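Side-chain contact in lectin (Lotus tetragonolobus, PDB 2EIG), which probably binds L-fucosyl-containing sugars as a seed legume lectin that carries calcium and manganese: residues L28-D33 and S41-A46. Numbering follows the deposited sequence.
Sequences LAMPTD and SHALYA
Face-to-face packing between the two sheets of the legume lectin beta-sandwich brings L28 and M30 onto S41 and A43. Strand 27-29 belongs to one sheet and strand 39-50 to the other. No hydrogen bond joins the two segments; side chains meet each other and the backbone, and every touching residue is buried. M30 lies over the backbone of S41 to A43. Its CG lies anti to the carbonyl carbon (chi1 -62°), the chain runs alongside the strand toward A43, and the bend at chi3 (75°) turns the methyl onto the strand. CE sits 3.1 Å from S41 O and 3.7 Å from A43 N. Closer to the backbone, M30 CB meets S41 CB at 3.7 Å. M30 SD reaches A43 CB at 4.1 Å. Both methyls of L28 face A43 CB, CD2 at 3.6 Å and CD1 at 3.8 Å. F204 and A206 of strand 199-208, next to 39-50 in its sheet, also touch M30, while I218 of strand 214-226 touches both L28 and M30. Beyond M30 the chain passes through a cis peptide into P31. There S41 OG lies 3.5 Å from P31 CA. H42 points away from this interface, and its NE2 is hydrogen-bonded to G103 O.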
loop_
_atom_site.group_PDB
_atom_site.type_symbol
_atom_site.label_atom_id
_atom_site.label_comp_id
_atom_site.label_asym_id
_atom_site.label_seq_id
_atom_site.Cartn_x
_atom_site.Cartn_y
_atom_site.Cartn_z
ATOM N N LEU A 28 -32.257 8.087 6.429
ATOM C CA LEU A 28 -31.956 8.692 5.160
ATOM C C LEU A 28 -32.290 7.712 4.027
ATOM O O LEU A 28 -31.620 6.692 3.852
ATOM C CB LEU A 28 -30.486 9.152 5.124
ATOM C CG LEU A 28 -29.984 9.599 3.733
ATOM C CD1 LEU A 28 -30.864 10.702 3.064
ATOM C CD2 LEU A 28 -28.532 10.054 3.916
ATOM N N ALA A 29 -33.345 8.017 3.274
ATOM C CA ALA A 29 -33.834 7.081 2.273
ATOM C C ALA A 29 -33.386 7.494 0.871
ATOM O O ALA A 29 -33.562 8.637 0.447
ATOM C CB ALA A 29 -35.286 6.946 2.334
ATOM N N MET A 30 -32.810 6.531 0.164
ATOM C CA MET A 30 -32.191 6.834 -1.121
ATOM C C MET A 30 -32.463 5.609 -1.986
ATOM O O MET A 30 -31.629 4.730 -2.071
ATOM C CB MET A 30 -30.668 7.016 -0.936
ATOM C CG MET A 30 -30.293 8.183 -0.008
ATOM S SD MET A 30 -28.533 8.286 0.141
ATOM C CE MET A 30 -28.111 9.008 -1.477
ATOM N N PRO A 31 -33.623 5.566 -2.630
ATOM C CA PRO A 31 -34.584 6.684 -2.665
ATOM C C PRO A 31 -35.681 6.590 -1.609
ATOM O O PRO A 31 -35.898 5.550 -0.975
ATOM C CB PRO A 31 -35.248 6.512 -4.038
ATOM C CG PRO A 31 -35.375 5.011 -4.156
ATOM C CD PRO A 31 -34.125 4.411 -3.399
ATOM N N THR A 32 -36.368 7.709 -1.430
ATOM C CA THR A 32 -37.506 7.744 -0.561
ATOM C C THR A 32 -38.590 6.721 -1.024
ATOM O O THR A 32 -39.178 6.022 -0.203
ATOM C CB THR A 32 -38.103 9.129 -0.568
ATOM O OG1 THR A 32 -39.214 9.127 0.325
ATOM C CG2 THR A 32 -38.550 9.526 -1.955
ATOM N N ASP A 33 -38.808 6.631 -2.332
ATOM C CA ASP A 33 -39.777 5.693 -2.854
ATOM C C ASP A 33 -39.253 4.900 -4.084
ATOM O O ASP A 33 -39.231 5.399 -5.190
ATOM C CB ASP A 33 -41.088 6.436 -3.185
ATOM C CG ASP A 33 -42.194 5.481 -3.652
ATOM O OD1 ASP A 33 -43.200 5.952 -4.233
ATOM O OD2 ASP A 33 -42.020 4.264 -3.450
ATOM N N SER A 41 -30.401 9.434 -6.232
ATOM C CA SER A 41 -30.399 10.177 -4.991
ATOM C C SER A 41 -28.977 10.474 -4.579
ATOM O O SER A 41 -28.138 9.561 -4.541
ATOM C CB SER A 41 -30.967 9.267 -3.873
ATOM O OG SER A 41 -32.290 8.879 -4.197
ATOM N N HIS A 42 -28.752 11.724 -4.191
ATOM C CA HIS A 42 -27.541 12.194 -3.560
ATOM C C HIS A 42 -27.919 12.771 -2.212
ATOM O O HIS A 42 -28.938 13.413 -2.088
ATOM C CB HIS A 42 -26.937 13.302 -4.401
ATOM C CG HIS A 42 -26.089 12.787 -5.510
ATOM N ND1 HIS A 42 -25.051 13.514 -6.049
ATOM C CD2 HIS A 42 -26.050 11.570 -6.094
ATOM C CE1 HIS A 42 -24.448 12.779 -6.968
ATOM N NE2 HIS A 42 -25.031 11.592 -7.008
ATOM N N ALA A 43 -27.111 12.509 -1.206
ATOM C CA ALA A 43 -27.274 13.143 0.100
ATOM C C ALA A 43 -25.856 13.487 0.514
ATOM O O ALA A 43 -25.020 12.590 0.779
ATOM C CB ALA A 43 -27.918 12.191 1.106
ATOM N N LEU A 44 -25.569 14.780 0.517
ATOM C CA LEU A 44 -24.201 15.247 0.757
ATOM C C LEU A 44 -24.159 15.993 2.061
ATOM O O LEU A 44 -25.096 16.732 2.388
ATOM C CB LEU A 44 -23.773 16.203 -0.358
ATOM C CG LEU A 44 -23.948 15.662 -1.794
ATOM C CD1 LEU A 44 -23.343 16.677 -2.742
ATOM C CD2 LEU A 44 -23.275 14.299 -1.986
ATOM N N TYR A 45 -23.055 15.875 2.780
ATOM C CA TYR A 45 -22.798 16.828 3.822
ATOM C C TYR A 45 -22.814 18.236 3.172
ATOM O O TYR A 45 -22.238 18.444 2.099
ATOM C CB TYR A 45 -21.489 16.537 4.546
ATOM C CG TYR A 45 -21.227 17.463 5.699
ATOM C CD1 TYR A 45 -22.139 17.552 6.781
ATOM C CD2 TYR A 45 -20.051 18.225 5.740
ATOM C CE1 TYR A 45 -21.884 18.398 7.848
ATOM C CE2 TYR A 45 -19.782 19.086 6.824
ATOM C CZ TYR A 45 -20.712 19.168 7.847
ATOM O OH TYR A 45 -20.467 19.971 8.908
ATOM N N ALA A 46 -23.481 19.195 3.821
ATOM C CA ALA A 46 -23.690 20.488 3.160
ATOM C C ALA A 46 -22.529 21.494 3.209
ATOM O O ALA A 46 -22.687 22.622 2.770
ATOM C CB ALA A 46 -24.988 21.126 3.653
#